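Local atomic coordinates of endo-1,4-b-d-mannanase (Trichoderma reesei, PDB entry 1QNQ), a protein that hydrolyses internal beta-1,4-mannosidic linkages in mannans, probably by the double-displacement, retaining mechanism of glycoside hydrolase family 5. Residues W164-E169 with H198-G203; F240-D245 with C272-Y277; F305-D310 with N319-T324. All coordinates share one frame; numbering follows the deposited sequence.

Contact 1 of 3, residues W164-E169 with H198-G203; sequences WELGNE and HLVTLG. With TPT (2,2':6',2''-TERPYRIDINE PLATINUM(II) Chloride), chain C.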
loop_
_atom_site.group_PDB
_atom_site.type_symbol
_atom_site.label_atom_id
_atom_site.label_comp_id
_atom_site.label_asym_id
_atom_site.label_seq_id
_atom_site.Cartn_x
_atom_site.Cartn_y
_atom_site.Cartn_z
ATOM N N TRP A 164 6.353 4.098 -5.262
ATOM C CA TRP A 164 6.038 2.804 -5.876
ATOM C C TRP A 164 6.217 1.734 -4.782
ATOM O O TRP A 164 7.120 1.882 -3.944
ATOM C CB TRP A 164 6.985 2.512 -7.037
ATOM C CG TRP A 164 6.905 3.511 -8.158
ATOM C CD1 TRP A 164 7.923 4.304 -8.592
ATOM C CD2 TRP A 164 5.773 3.801 -8.972
ATOM N NE1 TRP A 164 7.468 5.127 -9.626
ATOM C CE2 TRP A 164 6.147 4.817 -9.859
ATOM C CE3 TRP A 164 4.446 3.347 -8.996
ATOM C CZ2 TRP A 164 5.284 5.346 -10.826
ATOM C CZ3 TRP A 164 3.573 3.894 -9.948
ATOM C CH2 TRP A 164 4.015 4.883 -10.849
ATOM N N GLU A 165 5.405 0.681 -4.793
ATOM C CA GLU A 165 5.435 -0.399 -3.793
ATOM C C GLU A 165 5.529 -1.764 -4.454
ATOM O O GLU A 165 4.754 -2.047 -5.383
ATOM C CB GLU A 165 4.217 -0.271 -2.874
ATOM C CG GLU A 165 4.025 -1.247 -1.731
ATOM C CD GLU A 165 3.067 -0.713 -0.658
ATOM O OE1 GLU A 165 3.547 -0.002 0.273
ATOM O OE2 GLU A 165 1.855 -1.035 -0.756
ATOM N N LEU A 166 6.474 -2.664 -4.048
ATOM C CA LEU A 166 6.659 -3.925 -4.764
ATOM C C LEU A 166 5.448 -4.848 -4.706
ATOM O O LEU A 166 5.118 -5.477 -5.725
ATOM C CB LEU A 166 7.967 -4.593 -4.274
ATOM C CG LEU A 166 9.254 -3.773 -4.253
ATOM C CD1 LEU A 166 10.471 -4.710 -4.110
ATOM C CD2 LEU A 166 9.431 -2.875 -5.473
ATOM N N GLY A 167 4.716 -4.974 -3.582
ATOM C CA GLY A 167 3.505 -5.759 -3.531
ATOM C C GLY A 167 2.655 -5.495 -2.280
ATOM O O GLY A 167 3.117 -4.806 -1.375
ATOM N N ASN A 168 1.468 -6.099 -2.203
ATOM C CA ASN A 168 0.608 -6.016 -1.009
ATOM C C ASN A 168 0.882 -7.277 -0.157
ATOM O O ASN A 168 0.557 -8.393 -0.563
ATOM C CB ASN A 168 -0.889 -5.948 -1.345
ATOM C CG ASN A 168 -1.833 -6.026 -0.144
ATOM O OD1 ASN A 168 -1.678 -5.189 0.766
ATOM N ND2 ASN A 168 -2.786 -6.931 -0.023
ATOM N N GLU A 169 1.590 -7.114 0.960
ATOM C CA GLU A 169 1.882 -8.126 1.949
ATOM C C GLU A 169 2.671 -9.313 1.447
ATOM O O GLU A 169 2.314 -10.483 1.696
ATOM C CB GLU A 169 0.577 -8.561 2.671
ATOM C CG GLU A 169 -0.197 -7.455 3.379
ATOM C CD GLU A 169 -1.248 -7.899 4.383
ATOM O OE1 GLU A 169 -1.631 -9.104 4.439
ATOM O OE2 GLU A 169 -1.735 -7.064 5.200
ATOM N N HIS A 198 11.020 9.496 -7.942
ATOM C CA HIS A 198 10.226 8.971 -6.817
ATOM C C HIS A 198 10.790 7.950 -5.833
ATOM O O HIS A 198 11.751 7.218 -6.067
ATOM C CB HIS A 198 8.923 8.395 -7.436
ATOM C CG HIS A 198 8.055 9.362 -8.193
ATOM N ND1 HIS A 198 7.762 9.226 -9.540
ATOM C CD2 HIS A 198 7.425 10.469 -7.799
ATOM C CE1 HIS A 198 6.966 10.210 -9.918
ATOM N NE2 HIS A 198 6.747 11.003 -8.897
ATOM N N LEU A 199 10.227 7.865 -4.646
ATOM C CA LEU A 199 10.581 6.939 -3.568
ATOM C C LEU A 199 10.067 5.529 -3.862
ATOM O O LEU A 199 9.119 5.344 -4.644
ATOM C CB LEU A 199 10.012 7.441 -2.223
ATOM C CG LEU A 199 10.439 8.806 -1.692
ATOM C CD1 LEU A 199 9.699 9.169 -0.398
ATOM C CD2 LEU A 199 11.953 8.930 -1.517
ATOM N N VAL A 200 10.633 4.490 -3.247
ATOM C CA VAL A 200 10.315 3.059 -3.424
ATOM C C VAL A 200 10.267 2.334 -2.069
ATOM O O VAL A 200 11.117 2.604 -1.217
ATOM C CB VAL A 200 11.314 2.334 -4.347
ATOM C CG1 VAL A 200 10.912 0.875 -4.593
ATOM C CG2 VAL A 200 11.496 3.002 -5.704
ATOM N N THR A 201 9.299 1.454 -1.816
ATOM C CA THR A 201 9.105 0.714 -0.569
ATOM C C THR A 201 8.633 -0.722 -0.823
ATOM O O THR A 201 8.176 -1.047 -1.939
ATOM C CB THR A 201 8.124 1.495 0.379
ATOM O OG1 THR A 201 8.206 0.937 1.708
ATOM C CG2 THR A 201 6.690 1.451 -0.107
ATOM N N LEU A 202 8.683 -1.661 0.150
ATOM C CA LEU A 202 8.319 -3.065 -0.055
ATOM C C LEU A 202 6.815 -3.412 -0.007
ATOM O O LEU A 202 6.319 -4.119 -0.881
ATOM C CB LEU A 202 9.088 -3.923 0.979
ATOM C CG LEU A 202 8.949 -5.442 0.968
ATOM C CD1 LEU A 202 9.237 -6.041 -0.406
ATOM C CD2 LEU A 202 9.877 -6.088 2.017
ATOM N N GLY A 203 6.099 -2.908 1.036
ATOM C CA GLY A 203 4.678 -3.266 1.183
ATOM C C GLY A 203 4.375 -4.441 2.117
ATOM O O GLY A 203 3.215 -4.917 2.204
HETATM PT PT1 TPT C . -4.323 -12.358 4.975
HETATM N N1 TPT C . -4.131 -14.365 5.214
HETATM N N2 TPT C . -5.706 -13.044 3.700
HETATM N N3 TPT C . -5.099 -10.559 4.365
HETATM C C1 TPT C . -3.197 -15.013 5.951
HETATM C C2 TPT C . -3.131 -16.374 5.957
HETATM C C3 TPT C . -4.013 -17.129 5.160
HETATM C C4 TPT C . -4.892 -16.448 4.353
HETATM C C5 TPT C . -4.969 -15.056 4.370
HETATM C C6 TPT C . -5.866 -14.262 3.524
HETATM C C7 TPT C . -6.840 -14.772 2.608
HETATM C C8 TPT C . -7.573 -13.784 1.982
HETATM C C9 TPT C . -7.355 -12.414 2.170
HETATM C C10 TPT C . -6.324 -12.025 2.984
HETATM C C11 TPT C . -6.007 -10.618 3.391
HETATM C C12 TPT C . -6.733 -9.529 2.929
HETATM C C13 TPT C . -6.299 -8.237 3.302
HETATM C C14 TPT C . -5.258 -8.159 4.262
HETATM C C15 TPT C . -4.678 -9.304 4.711
HETATM O O HOH W 1 -2.829 -11.612 6.361
#
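E165 and T201 lie side by side and point the same way into the barrel core, with OE1 of E165 3.5 Å from CG2 of T201. Their strands are parallel neighbours in a TIM barrel. Backbone bonds alternate between them, with T201 N to W164 O at 3.1 Å and L166 N to T201 O at 3.2 Å. Packing is tightest at G203. Its CA lies 3.5 Å from CD of E165 and 3.4 Å from O of G167, and a side chain there would run into both. With CG anti to the backbone N (chi1 -179°), the E165 chain extends past this glycine, OE2 forming a salt bridge with R54. The ends are looser. At one, W164 NE1 and H198 ND1 are both hydrogen-bonded to OD2 of D195. At the other, E169 N to G203 O (3.0 Å) is the last bond between the segments. Beyond it the E169 carboxylate, held by H241 and W114, lies at the cleft, OE1 3.1 Å from C15 of a terpyridine platinum complex. The unit is a beta-alpha-beta crossover: W164, L166 and V200 pack under helix 178-194, W164 also against helix 138-155, while E165 and T201 touch T239 of strand 238-242.

Contact 2 of 3, residues F240-D245 with C272-Y277; sequences FHLYPD and CVFEEY. With TPT (2,2':6',2''-TERPYRIDINE PLATINUM(II) Chloride), chain B.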
loop_
_atom_site.group_PDB
_atom_site.type_symbol
_atom_site.label_atom_id
_atom_site.label_comp_id
_atom_site.label_asym_id
_atom_site.label_seq_id
_atom_site.Cartn_x
_atom_site.Cartn_y
_atom_site.Cartn_z
ATOM N N PHE A 240 4.620 -1.236 7.720
ATOM C CA PHE A 240 4.091 -2.348 8.543
ATOM C C PHE A 240 2.564 -2.207 8.655
ATOM O O PHE A 240 2.011 -1.098 8.479
ATOM C CB PHE A 240 4.762 -2.439 9.920
ATOM C CG PHE A 240 4.597 -1.264 10.856
ATOM C CD1 PHE A 240 5.489 -0.205 10.892
ATOM C CD2 PHE A 240 3.540 -1.227 11.753
ATOM C CE1 PHE A 240 5.295 0.858 11.773
ATOM C CE2 PHE A 240 3.339 -0.176 12.637
ATOM C CZ PHE A 240 4.217 0.886 12.647
ATOM N N HIS A 241 1.884 -3.329 8.848
ATOM C CA HIS A 241 0.421 -3.435 8.983
ATOM C C HIS A 241 0.007 -3.914 10.381
ATOM O O HIS A 241 0.879 -4.359 11.134
ATOM C CB HIS A 241 -0.143 -4.353 7.902
ATOM C CG HIS A 241 0.075 -3.997 6.448
ATOM N ND1 HIS A 241 -0.512 -4.704 5.401
ATOM C CD2 HIS A 241 0.788 -3.018 5.876
ATOM C CE1 HIS A 241 -0.124 -4.127 4.253
ATOM N NE2 HIS A 241 0.653 -3.099 4.494
ATOM N N LEU A 242 -1.265 -3.938 10.772
ATOM C CA LEU A 242 -1.702 -4.348 12.119
ATOM C C LEU A 242 -3.152 -4.869 12.166
ATOM O O LEU A 242 -4.095 -4.076 11.964
ATOM C CB LEU A 242 -1.478 -3.226 13.127
ATOM C CG LEU A 242 -1.996 -3.416 14.559
ATOM C CD1 LEU A 242 -1.215 -4.580 15.184
ATOM C CD2 LEU A 242 -1.855 -2.151 15.402
ATOM N N TYR A 243 -3.342 -6.165 12.473
ATOM C CA TYR A 243 -4.696 -6.777 12.567
ATOM C C TYR A 243 -4.764 -7.802 13.707
ATOM O O TYR A 243 -4.700 -9.042 13.531
ATOM C CB TYR A 243 -5.020 -7.452 11.223
ATOM C CG TYR A 243 -5.334 -6.625 9.997
ATOM C CD1 TYR A 243 -6.586 -6.027 9.891
ATOM C CD2 TYR A 243 -4.430 -6.404 8.965
ATOM C CE1 TYR A 243 -6.952 -5.263 8.793
ATOM C CE2 TYR A 243 -4.757 -5.646 7.855
ATOM C CZ TYR A 243 -6.038 -5.105 7.771
ATOM O OH TYR A 243 -6.407 -4.324 6.700
ATOM N N PRO A 244 -4.888 -7.350 14.947
ATOM C CA PRO A 244 -4.921 -8.187 16.150
ATOM C C PRO A 244 -5.960 -9.280 16.209
ATOM O O PRO A 244 -5.661 -10.393 16.688
ATOM C CB PRO A 244 -5.105 -7.254 17.334
ATOM C CG PRO A 244 -4.780 -5.908 16.823
ATOM C CD PRO A 244 -5.008 -5.921 15.342
ATOM N N ASP A 245 -7.137 -9.047 15.661
ATOM C CA ASP A 245 -8.197 -10.059 15.677
ATOM C C ASP A 245 -7.907 -11.203 14.730
ATOM O O ASP A 245 -8.523 -12.253 14.910
ATOM C CB ASP A 245 -9.541 -9.435 15.345
ATOM C CG ASP A 245 -10.109 -8.523 16.406
ATOM O OD1 ASP A 245 -9.937 -8.744 17.631
ATOM O OD2 ASP A 245 -10.730 -7.529 16.013
ATOM N N CYS A 272 9.437 5.150 9.008
ATOM C CA CYS A 272 8.464 4.075 8.887
ATOM C C CYS A 272 7.090 4.717 8.549
ATOM O O CYS A 272 6.763 5.843 8.974
ATOM C CB CYS A 272 8.244 3.337 10.228
ATOM S SG CYS A 272 9.081 1.772 10.587
ATOM N N VAL A 273 6.232 3.990 7.828
ATOM C CA VAL A 273 4.838 4.356 7.575
ATOM C C VAL A 273 3.943 3.231 8.121
ATOM O O VAL A 273 4.126 2.087 7.687
ATOM C CB VAL A 273 4.546 4.577 6.082
ATOM C CG1 VAL A 273 3.050 4.780 5.747
ATOM C CG2 VAL A 273 5.346 5.725 5.502
ATOM N N PHE A 274 3.001 3.533 9.012
ATOM C CA PHE A 274 1.995 2.609 9.568
ATOM C C PHE A 274 0.853 2.558 8.538
ATOM O O PHE A 274 -0.119 3.321 8.584
ATOM C CB PHE A 274 1.535 3.164 10.910
ATOM C CG PHE A 274 0.538 2.488 11.799
ATOM C CD1 PHE A 274 0.266 1.139 11.722
ATOM C CD2 PHE A 274 -0.126 3.200 12.801
ATOM C CE1 PHE A 274 -0.640 0.511 12.544
ATOM C CE2 PHE A 274 -1.054 2.596 13.639
ATOM C CZ PHE A 274 -1.299 1.247 13.502
ATOM N N GLU A 275 0.985 1.689 7.545
ATOM C CA GLU A 275 0.255 1.695 6.289
ATOM C C GLU A 275 -1.123 1.081 6.168
ATOM O O GLU A 275 -1.858 1.514 5.243
ATOM C CB GLU A 275 1.248 1.056 5.272
ATOM C CG GLU A 275 0.734 0.534 3.978
ATOM C CD GLU A 275 1.738 0.055 2.950
ATOM O OE1 GLU A 275 2.131 0.942 2.160
ATOM O OE2 GLU A 275 2.052 -1.146 2.929
ATOM N N GLU A 276 -1.508 0.147 7.015
ATOM C CA GLU A 276 -2.821 -0.509 6.982
ATOM C C GLU A 276 -3.183 -1.053 8.352
ATOM O O GLU A 276 -2.317 -1.794 8.867
ATOM C CB GLU A 276 -2.766 -1.631 5.937
ATOM C CG GLU A 276 -3.934 -2.489 5.641
ATOM C CD GLU A 276 -3.863 -3.454 4.493
ATOM O OE1 GLU A 276 -3.132 -3.412 3.445
ATOM O OE2 GLU A 276 -4.673 -4.397 4.642
ATOM N N TYR A 277 -4.309 -0.686 8.972
ATOM C CA TYR A 277 -4.673 -1.196 10.291
ATOM C C TYR A 277 -6.208 -1.222 10.474
ATOM O O TYR A 277 -6.880 -0.380 9.882
ATOM C CB TYR A 277 -4.066 -0.361 11.415
ATOM C CG TYR A 277 -4.270 1.146 11.431
ATOM C CD1 TYR A 277 -3.411 2.021 10.795
ATOM C CD2 TYR A 277 -5.347 1.703 12.113
ATOM C CE1 TYR A 277 -3.584 3.389 10.823
ATOM C CE2 TYR A 277 -5.556 3.077 12.151
ATOM C CZ TYR A 277 -4.681 3.916 11.496
ATOM O OH TYR A 277 -4.885 5.280 11.543
HETATM PT PT1 TPT B . -9.328 -11.541 5.586
HETATM N N1 TPT B . -8.523 -13.314 6.256
HETATM N N2 TPT B . -7.822 -10.960 6.743
HETATM N N3 TPT B . -9.468 -9.524 5.434
HETATM C C1 TPT B . -8.967 -14.535 5.923
HETATM C C2 TPT B . -8.360 -15.687 6.364
HETATM C C3 TPT B . -7.228 -15.579 7.181
HETATM C C4 TPT B . -6.754 -14.353 7.501
HETATM C C5 TPT B . -7.425 -13.192 7.087
HETATM C C6 TPT B . -7.003 -11.809 7.375
HETATM C C7 TPT B . -5.879 -11.422 8.076
HETATM C C8 TPT B . -5.650 -10.075 8.222
HETATM C C9 TPT B . -6.452 -9.164 7.585
HETATM C C10 TPT B . -7.519 -9.623 6.828
HETATM C C11 TPT B . -8.513 -8.810 6.102
HETATM C C12 TPT B . -8.478 -7.422 5.995
HETATM C C13 TPT B . -9.452 -6.763 5.273
HETATM C C14 TPT B . -10.457 -7.487 4.570
HETATM C C15 TPT B . -10.392 -8.872 4.692
HETATM O O HOH W 2 -7.087 -12.039 5.016
#
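Two consecutive glutamates, E275 and E276, both reach the ring of H241, one at its edge and one over its face. They follow F274, the centre of an inverse gamma turn, on strand 272-277, which runs parallel to strand 240-242 in the (beta/alpha)8 barrel. H241 NE2 donates to the anti lone pair of E275 OE2 at 2.9 Å, exactly in the ring plane, while ND1 is bonded to E169. CB of E276 lies over the ring centre, 3.7 Å from CG of H241. From there the extended E276 chain (chi2 173°) carries its carboxylate on to Y243, whose OH donates to OE2 at 2.7 Å; the phenol and carboxylate planes are nearly perpendicular. A pyridine of the platinum complex covers one face of Y243, C9 lying 3.7 Å from its CG. A phenylalanine in place of Y243 would probably leave E276 OE2 without its hydroxyl donor, with the R54 salt bridge still holding OE1. On the helix side, F240 and F274 lie nearly parallel (19°) but slid apart, CE2 of F240 being 3.5 Å from CD1 of F274. C272 SG, in a disulfide with C265, meets the F240 ring edge 4.1 Å from CE1.

Contact 3 of 3, residues F305-D310 with N319-T324; sequences FWQWGD and NSDPYT. With TPT (2,2':6',2''-TERPYRIDINE PLATINUM(II) Chloride), chain B.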
loop_
_atom_site.group_PDB
_atom_site.type_symbol
_atom_site.label_atom_id
_atom_site.label_comp_id
_atom_site.label_asym_id
_atom_site.label_seq_id
_atom_site.Cartn_x
_atom_site.Cartn_y
_atom_site.Cartn_z
ATOM N N PHE A 305 -5.304 4.529 7.976
ATOM C CA PHE A 305 -6.266 3.482 8.330
ATOM C C PHE A 305 -6.879 2.692 7.168
ATOM O O PHE A 305 -6.943 3.185 6.018
ATOM C CB PHE A 305 -7.411 4.116 9.183
ATOM C CG PHE A 305 -8.329 5.072 8.471
ATOM C CD1 PHE A 305 -8.055 6.416 8.375
ATOM C CD2 PHE A 305 -9.526 4.617 7.932
ATOM C CE1 PHE A 305 -8.906 7.305 7.726
ATOM C CE2 PHE A 305 -10.386 5.487 7.252
ATOM C CZ PHE A 305 -10.087 6.830 7.174
ATOM N N TRP A 306 -7.310 1.443 7.402
ATOM C CA TRP A 306 -8.119 0.620 6.485
ATOM C C TRP A 306 -9.567 0.661 6.978
ATOM O O TRP A 306 -9.800 0.246 8.123
ATOM C CB TRP A 306 -7.589 -0.842 6.414
ATOM C CG TRP A 306 -8.254 -1.683 5.360
ATOM C CD1 TRP A 306 -9.463 -2.321 5.534
ATOM C CD2 TRP A 306 -7.854 -1.980 4.022
ATOM N NE1 TRP A 306 -9.815 -3.001 4.372
ATOM C CE2 TRP A 306 -8.809 -2.813 3.440
ATOM C CE3 TRP A 306 -6.705 -1.658 3.271
ATOM C CZ2 TRP A 306 -8.699 -3.294 2.141
ATOM C CZ3 TRP A 306 -6.570 -2.155 1.972
ATOM C CH2 TRP A 306 -7.579 -2.950 1.406
ATOM N N GLN A 307 -10.551 1.193 6.255
ATOM C CA GLN A 307 -10.415 1.776 4.919
ATOM C C GLN A 307 -11.510 2.866 4.716
ATOM O O GLN A 307 -12.546 2.873 5.447
ATOM C CB GLN A 307 -10.592 0.751 3.787
ATOM C CG GLN A 307 -11.952 0.066 3.659
ATOM C CD GLN A 307 -12.187 -0.742 2.390
ATOM O OE1 GLN A 307 -11.609 -0.534 1.321
ATOM N NE2 GLN A 307 -13.100 -1.722 2.497
ATOM N N TRP A 308 -11.383 3.702 3.691
ATOM C CA TRP A 308 -12.387 4.732 3.335
ATOM C C TRP A 308 -13.653 4.107 2.741
ATOM O O TRP A 308 -13.575 3.153 1.965
ATOM C CB TRP A 308 -11.815 5.725 2.286
ATOM C CG TRP A 308 -12.548 7.018 2.037
ATOM C CD1 TRP A 308 -13.459 7.313 1.050
ATOM C CD2 TRP A 308 -12.473 8.195 2.861
ATOM N NE1 TRP A 308 -13.950 8.606 1.208
ATOM C CE2 TRP A 308 -13.338 9.165 2.317
ATOM C CE3 TRP A 308 -11.719 8.553 3.993
ATOM C CZ2 TRP A 308 -13.491 10.438 2.871
ATOM C CZ3 TRP A 308 -11.856 9.814 4.551
ATOM C CH2 TRP A 308 -12.770 10.761 3.993
ATOM N N GLY A 309 -14.841 4.653 3.047
ATOM C CA GLY A 309 -16.089 4.291 2.382
ATOM C C GLY A 309 -16.807 5.568 1.901
ATOM O O GLY A 309 -16.702 6.564 2.620
ATOM N N ASP A 310 -17.520 5.530 0.745
ATOM C CA ASP A 310 -18.167 6.773 0.279
ATOM C C ASP A 310 -19.356 6.437 -0.628
ATOM O O ASP A 310 -19.643 5.243 -0.891
ATOM C CB ASP A 310 -17.150 7.650 -0.471
ATOM C CG ASP A 310 -17.278 9.149 -0.276
ATOM O OD1 ASP A 310 -18.449 9.621 -0.224
ATOM O OD2 ASP A 310 -16.288 9.932 -0.179
ATOM N N ASN A 319 -17.653 -0.155 -2.743
ATOM C CA ASN A 319 -17.335 -1.449 -2.140
ATOM C C ASN A 319 -17.136 -1.228 -0.618
ATOM O O ASN A 319 -16.590 -0.192 -0.249
ATOM C CB ASN A 319 -16.073 -2.045 -2.760
ATOM C CG ASN A 319 -16.179 -2.623 -4.158
ATOM O OD1 ASN A 319 -17.124 -2.397 -4.906
ATOM N ND2 ASN A 319 -15.171 -3.404 -4.613
ATOM N N SER A 320 -17.527 -2.149 0.252
ATOM C CA SER A 320 -17.355 -2.099 1.685
ATOM C C SER A 320 -16.854 -3.409 2.321
ATOM O O SER A 320 -16.757 -4.452 1.643
ATOM C CB SER A 320 -18.684 -1.725 2.365
ATOM O OG SER A 320 -19.716 -2.679 2.146
ATOM N N ASP A 321 -16.438 -3.369 3.579
ATOM C CA ASP A 321 -16.029 -4.579 4.351
ATOM C C ASP A 321 -16.266 -4.316 5.832
ATOM O O ASP A 321 -16.729 -3.228 6.223
ATOM C CB ASP A 321 -14.638 -5.095 4.021
ATOM C CG ASP A 321 -13.428 -4.313 4.515
ATOM O OD1 ASP A 321 -13.614 -3.383 5.333
ATOM O OD2 ASP A 321 -12.262 -4.624 4.113
ATOM N N PRO A 322 -15.924 -5.212 6.762
ATOM C CA PRO A 322 -16.140 -4.953 8.186
ATOM C C PRO A 322 -15.399 -3.764 8.780
ATOM O O PRO A 322 -15.699 -3.301 9.900
ATOM C CB PRO A 322 -15.758 -6.264 8.876
ATOM C CG PRO A 322 -15.795 -7.305 7.806
ATOM C CD PRO A 322 -15.413 -6.573 6.514
ATOM N N TYR A 323 -14.398 -3.212 8.101
ATOM C CA TYR A 323 -13.559 -2.133 8.587
ATOM C C TYR A 323 -13.924 -0.752 8.019
ATOM O O TYR A 323 -13.342 0.278 8.382
ATOM C CB TYR A 323 -12.072 -2.487 8.296
ATOM C CG TYR A 323 -11.562 -3.830 8.802
ATOM C CD1 TYR A 323 -11.153 -4.028 10.123
ATOM C CD2 TYR A 323 -11.479 -4.917 7.943
ATOM C CE1 TYR A 323 -10.687 -5.258 10.588
ATOM C CE2 TYR A 323 -11.042 -6.170 8.382
ATOM C CZ TYR A 323 -10.631 -6.316 9.689
ATOM O OH TYR A 323 -10.222 -7.561 10.109
ATOM N N THR A 324 -14.899 -0.681 7.107
ATOM C CA THR A 324 -15.202 0.588 6.441
ATOM C C THR A 324 -15.539 1.740 7.375
ATOM O O THR A 324 -16.352 1.550 8.297
ATOM C CB THR A 324 -16.353 0.345 5.427
ATOM O OG1 THR A 324 -15.894 -0.546 4.393
ATOM C CG2 THR A 324 -16.870 1.645 4.827
HETATM PT PT1 TPT B . -9.328 -11.541 5.586
HETATM N N1 TPT B . -8.523 -13.314 6.256
HETATM N N2 TPT B . -7.822 -10.960 6.743
HETATM N N3 TPT B . -9.468 -9.524 5.434
HETATM C C1 TPT B . -8.967 -14.535 5.923
HETATM C C2 TPT B . -8.360 -15.687 6.364
HETATM C C3 TPT B . -7.228 -15.579 7.181
HETATM C C4 TPT B . -6.754 -14.353 7.501
HETATM C C5 TPT B . -7.425 -13.192 7.087
HETATM C C6 TPT B . -7.003 -11.809 7.375
HETATM C C7 TPT B . -5.879 -11.422 8.076
HETATM C C8 TPT B . -5.650 -10.075 8.222
HETATM C C9 TPT B . -6.452 -9.164 7.585
HETATM C C10 TPT B . -7.519 -9.623 6.828
HETATM C C11 TPT B . -8.513 -8.810 6.102
HETATM C C12 TPT B . -8.478 -7.422 5.995
HETATM C C13 TPT B . -9.452 -6.763 5.273
HETATM C C14 TPT B . -10.457 -7.487 4.570
HETATM C C15 TPT B . -10.392 -8.872 4.692
HETATM O O HOH W 3 -14.089 -4.071 0.328
HETATM O O HOH W 4 -15.330 0.845 2.065
HETATM O O HOH W 2 -7.087 -12.039 5.016
#
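D321 reaches from its loop to W306 and Q307, two residues joined by a cis peptide bond; a cis bond after the tryptophan of the eighth barrel strand recurs in related glycosidases. The D321 CB is 4.0 Å from Q307 NE2. With chi1 at 73°, CG sits between the backbone N and the carbonyl carbon, and there it lies 3.3 Å from the same NE2. OD1 turns back to its own loop and accepts from Y323 N at 2.9 Å, closing an Asx turn; the donor stands above the carboxylate plane. OD2 uses its syn lone pair for W306 NE1, a bond of 2.9 Å that is almost straight (175°) and lies in the indole plane. OD2 also comes 3.4 Å from C14 of the platinum complex. Beside this bond, CB of Y323 meets the indole edge 3.8 Å from CD1. Farther along, CG2 of T324 packs 3.7 Å from CA of G309, and one water ties W308 O and N319 O to T324 OG1. The amide of Q307 reaches S320 O through a second, weakly held water. With an N-H donor on each oxygen, the D321 carboxylate is likely to remain ionised, and its straight bond to NE1 would fix the rotation of the W306 indole beside the cleft.

Overall arrangement
All three contacts belong to one barrel and converge at the C-terminal ends of its strands. The centres of contacts 1 and 2 are about 15 Å apart, as are those of 2 and 3. Contacts 1 and 2 touch where E169 OE2 meets H241 ND1 at 2.7 Å. Deeper in the core, E165 OE1 and E275 OE1 are only 2.5 Å apart, so a proton is possibly shared there. CD of E169 and CD of E276 stand 5.2 Å apart, consistent with the carboxylate pair of retaining family 5 enzymes. Contact 3 joins contact 2 through Y277 O and W306 N, at 3.1 Å, and W306 packs beside E276. One platinum complex touches both contacts 2 and 3; another borders contact 1.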